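Local coordinates for protein N-acetylneuraminic acid (Sialic acid) synthetase (Leptospira borgpetersenii serovar Hardjo-bovis, PDB 6NCS) that probably makes sialic acid or its 9-phosphate, as an N-acylneuraminate synthase of the NeuB family, and binds a manganese ion, at residues L40-A43 and L44-I47; K93-S96 and Q97-I101; V110-L113 and N114-K117; K254-T257 and E258-I262. All blocks are in the same frame, centred on the assembly; numbering follows the deposited sequence. Where two conformers were deposited one is given.

The four contacts follow one another along the chain. Each lies along one helix, so none closes a long loop, and none nests in or crosses another. Contact 1 begins helix 40-52, which joins strands 27-33 and 57-62. Contact 2 closes helix 86-98 and leads to strand 102-107. Contact 3 occupies most of helix 110-118, between strands 102-107 and 123-126. Contact 4 lies in helix 249-266, after the last barrel strand. All four helices belong to the outer layer of a TIM-type barrel. Contacts 1 and 2 touch, with Ile47 packed on Arg95, Ser96 and Ile101. Contacts 3 and 4 lie on opposite sides of the chain's centre.

Contact 1. Residues L40-A43 and L44-I47; sequences LNLA and LRMI
Leu42 approaches the flat guanidinium of Arg45 at a slant, with its methyl CD1 foremost. That methyl lies 4.3 Å from Arg45 CD. The Arg45 chain is extended from CG to NE, and NE forms a salt bridge with Glu49. The other flat group, the Asn41 amide, turns its oxygen to a leucine: OD1 is 4.1 Å from Leu44 CD1. Leu44 has CG anti to its carbonyl carbon (chi1 -69°), which sets CG 3.4 Å from Leu40 O. Its CD1 then reaches to 4.4 Å from Leu40 CG. This is the start of helix 40-52, the helical part of a beta-alpha-beta unit between strands 27-33 and 57-62 of the barrel. Four successive i to i+4 backbone bonds hold these two turns, among them Leu44 N to Leu40 O at 2.9 Å and Met46 N to Leu42 O at 2.8 Å. Asp39 accepts a bond from Leu42 N just ahead of them. Met46 CG also crowds Leu42 O, at 3.1 Å. Ala43 and Ile47 face inward and pack on Phe60 of strand 57-62. The Met46 side chain touches His36 and Val234, about 8 Å from the side chain of the manganese ligand His231.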
ATOM      1  N   LEU A  40     -38.041   4.881   3.703  1.00 28.39           N
ATOM      2  CA  LEU A  40     -37.732   5.312   2.341  1.00 25.49           C
ATOM      3  C   LEU A  40     -37.163   6.725   2.320  1.00 20.63           C
ATOM      4  O   LEU A  40     -36.224   7.007   1.568  1.00 19.76           O
ATOM      5  CB  LEU A  40     -38.977   5.227   1.459  1.00 24.64           C
ATOM      6  CG  LEU A  40     -38.795   5.614  -0.013  1.00 23.14           C
ATOM      7  CD1 LEU A  40     -37.712   4.787  -0.652  1.00 30.66           C
ATOM      8  CD2 LEU A  40     -40.114   5.428  -0.761  1.00 24.20           C
ATOM      9  N   ASN A  41     -37.734   7.633   3.115  1.00 23.85           N
ATOM     10  CA  ASN A  41     -37.212   8.998   3.153  1.00 21.73           C
ATOM     11  C   ASN A  41     -35.789   9.037   3.672  1.00 20.84           C
ATOM     12  O   ASN A  41     -34.993   9.879   3.240  1.00 22.75           O
ATOM     13  CB  ASN A  41     -38.110   9.886   4.008  1.00 27.84           C
ATOM     14  CG  ASN A  41     -39.423  10.168   3.341  1.00 27.09           C
ATOM     15  OD1 ASN A  41     -39.544  10.017   2.125  1.00 31.38           O
ATOM     16  ND2 ASN A  41     -40.424  10.569   4.120  1.00 28.86           N
ATOM     17  N   LEU A  42     -35.444   8.139   4.594  1.00 20.97           N
ATOM     18  CA  LEU A  42     -34.071   8.089   5.078  1.00 20.04           C
ATOM     19  C   LEU A  42     -33.135   7.582   3.992  1.00 20.04           C
ATOM     20  O   LEU A  42     -32.025   8.106   3.824  1.00 20.92           O
ATOM     21  CB  LEU A  42     -33.986   7.214   6.331  1.00 23.29           C
ATOM     22  CG  LEU A  42     -32.611   7.101   6.989  1.00 21.52           C
ATOM     23  CD1 LEU A  42     -32.011   8.482   7.247  1.00 20.20           C
ATOM     24  CD2 LEU A  42     -32.724   6.314   8.305  1.00 22.56           C
ATOM     25  N   ALA A  43     -33.570   6.570   3.236  1.00 18.49           N
ATOM     26  CA  ALA A  43     -32.758   6.078   2.128  1.00 19.72           C
ATOM     27  C   ALA A  43     -32.533   7.166   1.085  1.00 19.61           C
ATOM     28  O   ALA A  43     -31.436   7.282   0.535  1.00 17.00           O
ATOM     29  CB  ALA A  43     -33.421   4.851   1.494  1.00 17.09           C
ATOM     30  N   LEU A  44     -33.563   7.972   0.799  1.00 18.02           N
ATOM     31  CA  LEU A  44     -33.398   9.080  -0.137  1.00 21.36           C
ATOM     32  C   LEU A  44     -32.403  10.104   0.396  1.00 29.95           C
ATOM     33  O   LEU A  44     -31.561  10.618  -0.355  1.00 22.99           O
ATOM     34  CB  LEU A  44     -34.757   9.736  -0.416  1.00 20.10           C
ATOM     35  CG  LEU A  44     -35.735   8.886  -1.219  1.00 20.39           C
ATOM     36  CD1 LEU A  44     -37.142   9.491  -1.190  1.00 20.25           C
ATOM     37  CD2 LEU A  44     -35.261   8.737  -2.650  1.00 22.52           C
ATOM     38  N   ARG A  45     -32.480  10.401   1.696  1.00 20.91           N
ATOM     39  CA  ARG A  45     -31.510  11.293   2.320  1.00 18.14           C
ATOM     40  C   ARG A  45     -30.101  10.725   2.229  1.00 17.06           C
ATOM     41  O   ARG A  45     -29.133  11.470   2.033  1.00 20.37           O
ATOM     42  CB  ARG A  45     -31.887  11.536   3.783  1.00 24.32           C
ATOM     43  CG  ARG A  45     -30.859  12.327   4.560  1.00 24.04           C
ATOM     44  CD  ARG A  45     -31.278  12.511   6.010  1.00 28.43           C
ATOM     45  NE  ARG A  45     -30.211  13.123   6.791  1.00 29.25           N
ATOM     46  CZ  ARG A  45     -30.149  13.098   8.115  1.00 37.25           C
ATOM     47  NH1 ARG A  45     -31.099  12.482   8.814  1.00 27.30           N
ATOM     48  NH2 ARG A  45     -29.136  13.687   8.738  1.00 34.34           N
ATOM     49  N   MET A  46     -29.966   9.405   2.370  1.00 16.52           N
ATOM     50  CA  MET A  46     -28.645   8.792   2.264  1.00 16.59           C
ATOM     51  C   MET A  46     -28.060   9.013   0.876  1.00 18.02           C
ATOM     52  O   MET A  46     -26.860   9.291   0.733  1.00 15.31           O
ATOM     53  CB  MET A  46     -28.735   7.300   2.598  1.00 15.31           C
ATOM     54  CG  MET A  46     -29.107   7.029   4.054  1.00 16.08           C
ATOM     55  SD  MET A  46     -29.288   5.257   4.402  1.00 21.12           S
ATOM     56  CE  MET A  46     -27.559   4.755   4.513  1.00 16.63           C
ATOM     57  N   ILE A  47     -28.905   8.928  -0.156  1.00 17.18           N
ATOM     58  CA  ILE A  47     -28.447   9.190  -1.519  1.00 18.61           C
ATOM     59  C   ILE A  47     -27.962  10.628  -1.648  1.00 15.49           C
ATOM     60  O   ILE A  47     -26.874  10.887  -2.179  1.00 15.31           O
ATOM     61  CB  ILE A  47     -29.567   8.906  -2.532  1.00 15.45           C
ATOM     62  CG1 ILE A  47     -29.948   7.424  -2.561  1.00 14.89           C
ATOM     63  CG2 ILE A  47     -29.139   9.375  -3.918  1.00 17.59           C
ATOM     64  CD1 ILE A  47     -31.223   7.162  -3.382  1.00 15.32           C
TER

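Contact 2. Residues K93-S96 and Q97-I101; sequences KERS and QKKNI
Arg95 and Lys99 run alongside each other in the same direction, with Arg95 CD 4.0 Å from Lys99 CG. Two kinks in the Arg95 chain (chi2 70°, chi3 63°) precede its guanidinium, whose NH1 makes a salt bridge with Asp48 of helix 40-52. Lys98 approaches the same guanidinium obliquely, and its NZ stops 4.4 Å from Arg95 NE. Lys93 and Gln97 run at an angle to each other one turn apart. Lys93 NZ donates to Gln97 OE1 at 2.9 Å, nearly along the C=O axis. Gln97 has a second deposited conformer, so this bond is doubtful as a lasting link. Ser96 faces inward and meets Ile101, whose CG2 is 4.0 Å from Ser96 CB. The Ser96 hydroxyl bonds back to Leu92 O. A Schellman motif ends helix 86-98 here, with Asn100 at positive phi as the C-prime residue. Ile101 N donates to Ser96 O at 3.0 Å and an almost straight 175°, and Asn100 N reaches Gln97 O at 3.2 Å. The chain then enters strand 102-107. Arg95, Lys98 and Lys99 concentrate positive charge near this helix end, where carbonyl oxygens gather. Both that end and Asp48 probably ease the repulsion among them.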
ATOM      1  N   LYS A  93     -33.398   4.711  -7.456  1.00 17.93           N
ATOM      2  CA  LYS A  93     -32.631   4.865  -8.688  1.00 17.97           C
ATOM      3  C   LYS A  93     -32.859   6.242  -9.311  1.00 20.01           C
ATOM      4  O   LYS A  93     -31.919   6.867  -9.824  1.00 16.61           O
ATOM      5  CB  LYS A  93     -33.003   3.751  -9.669  1.00 18.46           C
ATOM      6  CG  LYS A  93     -32.185   3.733 -10.952  1.00 19.34           C
ATOM      7  CD  LYS A  93     -32.394   2.414 -11.692  1.00 28.31           C
ATOM      8  CE  LYS A  93     -31.703   2.404 -13.054  1.00 34.03           C
ATOM      9  NZ  LYS A  93     -32.392   3.270 -14.040  1.00 32.73           N
ATOM     10  N   GLU A  94     -34.097   6.736  -9.253  1.00 21.75           N
ATOM     11  CA  GLU A  94     -34.408   8.033  -9.845  0.57 22.99           C
ATOM     12  C   GLU A  94     -33.706   9.161  -9.099  1.00 23.13           C
ATOM     13  O   GLU A  94     -33.132  10.064  -9.722  1.00 19.19           O
ATOM     14  CB  GLU A  94     -35.922   8.252  -9.855  0.57 22.50           C
ATOM     15  CG  GLU A  94     -36.348   9.717  -9.941  0.57 31.86           C
ATOM     16  CD  GLU A  94     -37.855   9.904  -9.816  0.57 35.25           C
ATOM     17  OE1 GLU A  94     -38.548   9.907 -10.856  0.57 35.12           O
ATOM     18  OE2 GLU A  94     -38.348  10.040  -8.675  0.57 29.87           O
ATOM     19  N   ARG A  95     -33.740   9.128  -7.768  1.00 20.93           N
ATOM     20  CA  ARG A  95     -33.037  10.144  -6.989  1.00 23.64           C
ATOM     21  C   ARG A  95     -31.539  10.080  -7.241  1.00 19.83           C
ATOM     22  O   ARG A  95     -30.867  11.119  -7.322  1.00 20.75           O
ATOM     23  CB  ARG A  95     -33.324   9.974  -5.495  1.00 22.46           C
ATOM     24  CG  ARG A  95     -32.500  10.907  -4.596  1.00 19.58           C
ATOM     25  CD  ARG A  95     -32.940  12.361  -4.725  1.00 33.14           C
ATOM     26  NE  ARG A  95     -34.310  12.517  -4.269  1.00 35.65           N
ATOM     27  CZ  ARG A  95     -34.661  12.731  -3.006  1.00 37.03           C
ATOM     28  NH1 ARG A  95     -33.734  12.840  -2.067  1.00 31.63           N
ATOM     29  NH2 ARG A  95     -35.943  12.840  -2.681  1.00 37.14           N
ATOM     30  N   SER A  96     -30.997   8.868  -7.375  1.00 15.95           N
ATOM     31  CA  SER A  96     -29.570   8.722  -7.651  1.00 16.83           C
ATOM     32  C   SER A  96     -29.202   9.358  -8.988  1.00 18.96           C
ATOM     33  O   SER A  96     -28.196  10.070  -9.094  1.00 20.35           O
ATOM     34  CB  SER A  96     -29.182   7.244  -7.620  1.00 17.95           C
ATOM     35  OG  SER A  96     -29.376   6.698  -6.320  1.00 16.15           O
ATOM     36  N   GLN A  97     -30.003   9.121 -10.026  1.00 19.34           N
ATOM     37  CA  GLN A  97     -29.709   9.733 -11.318  0.58 21.33           C
ATOM     38  C   GLN A  97     -29.772  11.251 -11.228  1.00 20.21           C
ATOM     39  O   GLN A  97     -28.936  11.951 -11.813  1.00 23.66           O
ATOM     40  CB  GLN A  97     -30.674   9.210 -12.383  0.58 22.46           C
ATOM     41  CG  GLN A  97     -30.629   7.703 -12.520  0.58 30.64           C
ATOM     42  CD  GLN A  97     -31.343   7.185 -13.747  0.58 34.31           C
ATOM     43  OE1 GLN A  97     -31.898   6.089 -13.729  0.58 32.76           O
ATOM     44  NE2 GLN A  97     -31.316   7.957 -14.825  0.58 37.28           N
ATOM     45  N   LYS A  98     -30.755  11.776 -10.492  1.00 20.73           N
ATOM     46  CA  LYS A  98     -30.902  13.220 -10.333  1.00 23.89           C
ATOM     47  C   LYS A  98     -29.698  13.834  -9.631  1.00 25.17           C
ATOM     48  O   LYS A  98     -29.306  14.967  -9.936  1.00 21.38           O
ATOM     49  CB  LYS A  98     -32.187  13.516  -9.554  1.00 27.62           C
ATOM     50  CG  LYS A  98     -32.397  14.972  -9.167  1.00 31.96           C
ATOM     51  CD  LYS A  98     -33.804  15.175  -8.609  1.00 43.10           C
ATOM     52  CE  LYS A  98     -33.923  16.468  -7.821  1.00 54.71           C
ATOM     53  NZ  LYS A  98     -33.665  16.276  -6.361  1.00 59.74           N
ATOM     54  N   LYS A  99     -29.101  13.107  -8.693  1.00 22.28           N
ATOM     55  CA  LYS A  99     -27.972  13.601  -7.915  1.00 23.55           C
ATOM     56  C   LYS A  99     -26.623  13.184  -8.496  1.00 21.55           C
ATOM     57  O   LYS A  99     -25.590  13.433  -7.868  1.00 20.61           O
ATOM     58  CB  LYS A  99     -28.096  13.129  -6.464  1.00 25.48           C
ATOM     59  CG  LYS A  99     -29.284  13.737  -5.705  1.00 19.99           C
ATOM     60  CD  LYS A  99     -29.320  15.244  -5.856  1.00 33.46           C
ATOM     61  CE  LYS A  99     -30.306  15.882  -4.894  1.00 38.25           C
ATOM     62  NZ  LYS A  99     -29.626  16.347  -3.649  1.00 43.13           N
ATOM     63  N   ASN A 100     -26.623  12.549  -9.672  1.00 19.98           N
ATOM     64  CA  ASN A 100     -25.395  12.147 -10.361  0.52 22.71           C
ATOM     65  C   ASN A 100     -24.537  11.217  -9.505  1.00 22.99           C
ATOM     66  O   ASN A 100     -23.325  11.397  -9.388  1.00 21.38           O
ATOM     67  CB  ASN A 100     -24.579  13.368 -10.794  0.52 23.72           C
ATOM     68  CG  ASN A 100     -25.319  14.248 -11.768  0.52 24.28           C
ATOM     69  OD1 ASN A 100     -25.924  13.762 -12.723  0.52 27.56           O
ATOM     70  ND2 ASN A 100     -25.283  15.552 -11.529  0.52 28.37           N
ATOM     71  N   ILE A 101     -25.170  10.215  -8.900  1.00 16.28           N
ATOM     72  CA  ILE A 101     -24.444   9.150  -8.227  1.00 17.54           C
ATOM     73  C   ILE A 101     -25.013   7.842  -8.758  1.00 16.09           C
ATOM     74  O   ILE A 101     -26.204   7.762  -9.075  1.00 18.54           O
ATOM     75  CB  ILE A 101     -24.542   9.253  -6.685  1.00 14.66           C
ATOM     76  CG1 ILE A 101     -23.690   8.171  -6.009  1.00 13.61           C
ATOM     77  CG2 ILE A 101     -25.988   9.194  -6.210  1.00 13.94           C
ATOM     78  CD1 ILE A 101     -23.475   8.390  -4.505  1.00 13.92           C
TER

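Contact 3. Residues V110-L113 and N114-K117; sequences VPNL and NMLK
Val110 and Asn114 touch one helical turn apart, where methyl CG1 of Val110 lies 3.7 Å from Asn114 ND2. Asn114 holds CG beside its own backbone N (chi1 -70°). This folds the amide back along the helix, with CG 3.4 Å from Val110 O. The carbonyl of Val110 also takes the Asn114 backbone N-H, at 2.9 Å. At the oxygen end of the amide, Asn114 OD1 is 4.0 Å from Leu113 CD2. Met115 is curled rather than extended. Bends at chi2 (-87°) and chi3 (-57°) bring its methyl CE to 3.7 Å from Asn112 OD1, and the two side chains run alongside each other. Leu116 takes nearly the same first torsion as Asn114, and its CG sits 3.3 Å from Asn112 O. Lys117 is fully stretched out, and its NZ bonds to Ser143 O at the end of helix 134-143. Backbone i to i+4 bonds from Met115, Leu116 and Lys117 continue the regular helix. Helix 110-118 lies in the outer layer of the barrel. Leu116 covers Ala105 and Pro107 of strand 102-107 and Ala62 of strand 57-62. Leu113 packs on Leu136 and Ala140 of helix 134-143, while Met115 turns to Lys86 and Phe89 of helix 86-98.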
ATOM      1  N   VAL A 110     -32.535 -14.999  -7.057  1.00 21.34           N
ATOM      2  CA  VAL A 110     -32.729 -14.785  -8.490  1.00 22.68           C
ATOM      3  C   VAL A 110     -33.922 -13.866  -8.754  1.00 19.34           C
ATOM      4  O   VAL A 110     -33.831 -13.007  -9.645  1.00 23.89           O
ATOM      5  CB  VAL A 110     -32.865 -16.132  -9.222  1.00 28.58           C
ATOM      6  CG1 VAL A 110     -33.364 -15.930 -10.642  1.00 33.04           C
ATOM      7  CG2 VAL A 110     -31.513 -16.848  -9.228  1.00 27.69           C
ATOM      8  N   PRO A 111     -35.053 -13.984  -8.039  1.00 23.39           N
ATOM      9  CA  PRO A 111     -36.143 -13.019  -8.283  1.00 25.10           C
ATOM     10  C   PRO A 111     -35.720 -11.580  -8.075  1.00 23.40           C
ATOM     11  O   PRO A 111     -36.109 -10.706  -8.863  1.00 21.45           O
ATOM     12  CB  PRO A 111     -37.223 -13.449  -7.282  1.00 31.02           C
ATOM     13  CG  PRO A 111     -37.007 -14.914  -7.146  1.00 27.91           C
ATOM     14  CD  PRO A 111     -35.506 -15.077  -7.155  1.00 23.36           C
ATOM     15  N   ASN A 112     -34.922 -11.306  -7.041  1.00 19.69           N
ATOM     16  CA  ASN A 112     -34.453  -9.943  -6.821  1.00 21.65           C
ATOM     17  C   ASN A 112     -33.454  -9.517  -7.892  1.00 21.20           C
ATOM     18  O   ASN A 112     -33.462  -8.362  -8.327  1.00 19.51           O
ATOM     19  CB  ASN A 112     -33.842  -9.811  -5.421  1.00 18.04           C
ATOM     20  CG  ASN A 112     -34.880  -9.483  -4.365  1.00 21.94           C
ATOM     21  OD1 ASN A 112     -35.336  -8.340  -4.263  1.00 29.35           O
ATOM     22  ND2 ASN A 112     -35.276 -10.481  -3.587  1.00 23.17           N
ATOM     23  N   LEU A 113     -32.583 -10.430  -8.327  1.00 16.67           N
ATOM     24  CA  LEU A 113     -31.671 -10.114  -9.423  1.00 19.16           C
ATOM     25  C   LEU A 113     -32.441  -9.746 -10.683  1.00 21.94           C
ATOM     26  O   LEU A 113     -32.108  -8.767 -11.360  1.00 18.07           O
ATOM     27  CB  LEU A 113     -30.735 -11.297  -9.688  1.00 16.55           C
ATOM     28  CG  LEU A 113     -29.580 -11.117 -10.686  1.00 19.94           C
ATOM     29  CD1 LEU A 113     -28.443 -12.062 -10.336  1.00 18.27           C
ATOM     30  CD2 LEU A 113     -30.023 -11.372 -12.116  1.00 21.89           C
ATOM     31  N   ASN A 114     -33.460 -10.543 -11.031  1.00 20.56           N
ATOM     32  CA  ASN A 114     -34.258 -10.247 -12.216  1.00 19.33           C
ATOM     33  C   ASN A 114     -34.919  -8.882 -12.098  1.00 21.09           C
ATOM     34  O   ASN A 114     -34.994  -8.129 -13.078  1.00 20.08           O
ATOM     35  CB  ASN A 114     -35.322 -11.325 -12.429  1.00 21.48           C
ATOM     36  CG  ASN A 114     -34.731 -12.653 -12.855  1.00 27.91           C
ATOM     37  OD1 ASN A 114     -33.610 -12.710 -13.347  1.00 27.47           O
ATOM     38  ND2 ASN A 114     -35.500 -13.732 -12.686  1.00 24.30           N
ATOM     39  N   MET A 115     -35.403  -8.546 -10.899  1.00 21.25           N
ATOM     40  CA  MET A 115     -36.041  -7.251 -10.694  1.00 22.56           C
ATOM     41  C   MET A 115     -35.046  -6.122 -10.906  1.00 25.63           C
ATOM     42  O   MET A 115     -35.370  -5.103 -11.524  1.00 20.80           O
ATOM     43  CB  MET A 115     -36.648  -7.186  -9.291  1.00 22.99           C
ATOM     44  CG  MET A 115     -37.224  -5.829  -8.907  1.00 27.21           C
ATOM     45  SD  MET A 115     -36.037  -4.676  -8.178  1.00 25.29           S
ATOM     46  CE  MET A 115     -35.428  -5.624  -6.774  1.00 25.20           C
ATOM     47  N   LEU A 116     -33.826  -6.287 -10.396  1.00 18.71           N
ATOM     48  CA  LEU A 116     -32.830  -5.240 -10.552  1.00 15.64           C
ATOM     49  C   LEU A 116     -32.478  -5.033 -12.019  1.00 17.93           C
ATOM     50  O   LEU A 116     -32.353  -3.891 -12.478  1.00 19.74           O
ATOM     51  CB  LEU A 116     -31.591  -5.573  -9.722  1.00 15.23           C
ATOM     52  CG  LEU A 116     -31.760  -5.531  -8.197  1.00 16.17           C
ATOM     53  CD1 LEU A 116     -30.493  -6.050  -7.510  1.00 18.39           C
ATOM     54  CD2 LEU A 116     -32.080  -4.110  -7.704  1.00 16.39           C
ATOM     55  N   LYS A 117     -32.345  -6.120 -12.784  1.00 16.20           N
ATOM     56  CA  LYS A 117     -32.069  -5.962 -14.209  1.00 21.11           C
ATOM     57  C   LYS A 117     -33.230  -5.281 -14.917  1.00 22.56           C
ATOM     58  O   LYS A 117     -33.024  -4.462 -15.825  1.00 21.91           O
ATOM     59  CB  LYS A 117     -31.772  -7.314 -14.854  1.00 23.52           C
ATOM     60  CG  LYS A 117     -31.430  -7.193 -16.333  1.00 31.37           C
ATOM     61  CD  LYS A 117     -30.995  -8.508 -16.926  1.00 36.01           C
ATOM     62  CE  LYS A 117     -30.552  -8.322 -18.367  1.00 36.70           C
ATOM     63  NZ  LYS A 117     -30.222  -9.624 -18.994  1.00 29.60           N
TER

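Contact 4. Residues K254-T257 and E258-I262; sequences KLVT and ETERI
Thr259 bonds twice to Leu255 O, through OG1 at 2.7 Å and through its backbone N at 2.9 Å. The two donors come from opposite faces of the carbonyl plane, so the carbonyl of buried Leu255 is held by both. Thr259 OG1 stands beside its own backbone N (chi1 -68°), which turns the hydroxyl back to the preceding turn. Lys254 runs alongside Glu258, its CD 3.7 Å from Glu258 CG. Val256 CG1 lies 3.9 Å from Glu260 OE2. Further out, Arg261 grips the Glu258 carboxylate side-on: NH2 meets OE1 at 2.8 Å and NE meets OE2 at 2.8 Å. Both oxygens are met on their syn sides, but the donors stand out of the carboxylate plane, by 23° at OE1 and 33° at OE2; the carboxylate carbon itself lies at the guanidinium edge, in that group's plane. A water 2.7 Å from Thr257 OG1 donates to Glu258 OE2. Beneath, Leu255 and Thr259 pack on Leu218 of helix 215-222, and Val256 and Thr259 on Ile28 of strand 27-33. Arg261 also makes salt bridges to Glu186 and Glu215 of the second subunit, tying helix 249-266 to it. The guanidinium probably helps keep all three glutamates ionised and offsets their mutual repulsion, while Glu258 helps fix how it is turned.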
ATOM      1  N   LYS A 254     -14.185  12.369   3.463  1.00 14.85           N
ATOM      2  CA  LYS A 254     -12.750  12.259   3.715  1.00 13.29           C
ATOM      3  C   LYS A 254     -12.165  11.016   3.057  1.00 16.47           C
ATOM      4  O   LYS A 254     -11.035  11.055   2.550  1.00 15.26           O
ATOM      5  CB  LYS A 254     -12.490  12.251   5.224  1.00 13.95           C
ATOM      6  CG  LYS A 254     -11.040  12.259   5.626  1.00 18.81           C
ATOM      7  CD  LYS A 254     -10.395  13.573   5.217  1.00 27.38           C
ATOM      8  CE  LYS A 254      -9.560  14.158   6.337  1.00 50.89           C
ATOM      9  NZ  LYS A 254      -9.063  15.511   5.963  1.00 54.69           N
ATOM     10  N   LEU A 255     -12.912   9.903   3.054  1.00 12.57           N
ATOM     11  CA  LEU A 255     -12.459   8.711   2.340  1.00 12.06           C
ATOM     12  C   LEU A 255     -12.233   9.021   0.873  1.00 12.74           C
ATOM     13  O   LEU A 255     -11.224   8.610   0.290  1.00 12.38           O
ATOM     14  CB  LEU A 255     -13.483   7.579   2.491  1.00 11.54           C
ATOM     15  CG  LEU A 255     -13.227   6.270   1.737  1.00 16.05           C
ATOM     16  CD1 LEU A 255     -11.918   5.585   2.175  1.00 15.41           C
ATOM     17  CD2 LEU A 255     -14.416   5.330   1.946  1.00 15.29           C
ATOM     18  N   VAL A 256     -13.153   9.764   0.263  1.00 10.78           N
ATOM     19  CA  VAL A 256     -13.017  10.105  -1.151  1.00 13.88           C
ATOM     20  C   VAL A 256     -11.777  10.963  -1.380  1.00 12.16           C
ATOM     21  O   VAL A 256     -10.977  10.695  -2.286  1.00 13.43           O
ATOM     22  CB  VAL A 256     -14.293  10.804  -1.658  1.00 12.27           C
ATOM     23  CG1 VAL A 256     -14.066  11.394  -3.045  1.00 14.03           C
ATOM     24  CG2 VAL A 256     -15.473   9.801  -1.678  1.00 13.51           C
ATOM     25  N   THR A 257     -11.608  12.032  -0.591  1.00 10.76           N
ATOM     26  CA  THR A 257     -10.506  12.948  -0.893  1.00 16.64           C
ATOM     27  C   THR A 257      -9.167  12.343  -0.501  1.00 15.00           C
ATOM     28  O   THR A 257      -8.146  12.604  -1.157  1.00 12.51           O
ATOM     29  CB  THR A 257     -10.689  14.314  -0.208  1.00 17.41           C
ATOM     30  OG1 THR A 257     -10.738  14.164   1.214  1.00 17.91           O
ATOM     31  CG2 THR A 257     -11.968  14.993  -0.690  1.00 16.49           C
ATOM     32  N   GLU A 258      -9.146  11.533   0.553  1.00 13.16           N
ATOM     33  CA  GLU A 258      -7.891  10.895   0.930  1.00 15.70           C
ATOM     34  C   GLU A 258      -7.520   9.793  -0.051  1.00 11.02           C
ATOM     35  O   GLU A 258      -6.335   9.587  -0.327  1.00 13.79           O
ATOM     36  CB  GLU A 258      -7.981  10.361   2.357  1.00 14.00           C
ATOM     37  CG  GLU A 258      -7.889  11.477   3.416  1.00 13.57           C
ATOM     38  CD  GLU A 258      -6.496  12.105   3.490  1.00 18.72           C
ATOM     39  OE1 GLU A 258      -5.628  11.567   4.211  1.00 23.45           O
ATOM     40  OE2 GLU A 258      -6.272  13.142   2.833  1.00 18.80           O
ATOM     41  N   THR A 259      -8.511   9.096  -0.616  1.00 12.55           N
ATOM     42  CA  THR A 259      -8.210   8.126  -1.663  1.00 10.41           C
ATOM     43  C   THR A 259      -7.558   8.800  -2.859  1.00 15.60           C
ATOM     44  O   THR A 259      -6.571   8.289  -3.410  1.00 13.92           O
ATOM     45  CB  THR A 259      -9.483   7.400  -2.092  1.00 12.12           C
ATOM     46  OG1 THR A 259      -9.940   6.574  -1.021  1.00 14.37           O
ATOM     47  CG2 THR A 259      -9.202   6.536  -3.288  1.00 15.00           C
ATOM     48  N   GLU A 260      -8.090   9.955  -3.269  1.00 13.13           N
ATOM     49  CA  GLU A 260      -7.502  10.678  -4.388  1.00 14.08           C
ATOM     50  C   GLU A 260      -6.077  11.100  -4.057  1.00 15.95           C
ATOM     51  O   GLU A 260      -5.177  11.006  -4.900  1.00 15.69           O
ATOM     52  CB  GLU A 260      -8.380  11.882  -4.744  1.00 17.42           C
ATOM     53  CG  GLU A 260      -9.719  11.469  -5.362  1.00 31.53           C
ATOM     54  CD  GLU A 260     -10.811  12.553  -5.343  1.00 42.24           C
ATOM     55  OE1 GLU A 260     -10.698  13.559  -4.599  1.00 39.93           O
ATOM     56  OE2 GLU A 260     -11.806  12.379  -6.076  1.00 32.07           O
ATOM     57  N   ARG A 261      -5.850  11.535  -2.818  1.00 12.15           N
ATOM     58  CA  ARG A 261      -4.517  11.973  -2.431  1.00 11.78           C
ATOM     59  C   ARG A 261      -3.537  10.810  -2.434  1.00 13.44           C
ATOM     60  O   ARG A 261      -2.410  10.950  -2.921  1.00 14.97           O
ATOM     61  CB  ARG A 261      -4.571  12.656  -1.058  1.00 12.62           C
ATOM     62  CG  ARG A 261      -3.238  13.232  -0.618  1.00 19.48           C
ATOM     63  CD  ARG A 261      -3.388  14.054   0.658  1.00 21.23           C
ATOM     64  NE  ARG A 261      -3.609  13.201   1.823  1.00 17.29           N
ATOM     65  CZ  ARG A 261      -2.624  12.675   2.546  1.00 21.54           C
ATOM     66  NH1 ARG A 261      -1.363  12.930   2.223  1.00 23.91           N
ATOM     67  NH2 ARG A 261      -2.896  11.905   3.595  1.00 17.70           N
ATOM     68  N   ILE A 262      -3.944   9.648  -1.901  1.00 10.60           N
ATOM     69  CA  ILE A 262      -3.054   8.486  -1.909  1.00 11.67           C
ATOM     70  C   ILE A 262      -2.798   8.018  -3.339  1.00 13.45           C
ATOM     71  O   ILE A 262      -1.679   7.622  -3.681  1.00 16.29           O
ATOM     72  CB  ILE A 262      -3.631   7.364  -1.025  1.00 12.03           C
ATOM     73  CG1 ILE A 262      -3.587   7.785   0.442  1.00 18.71           C
ATOM     74  CG2 ILE A 262      -2.856   6.058  -1.212  1.00 15.66           C
ATOM     75  CD1 ILE A 262      -4.422   6.877   1.385  1.00 17.39           C
TER
HETATM   76  O   HOH W   1      -8.228  14.653   2.077  1.00 19.61           O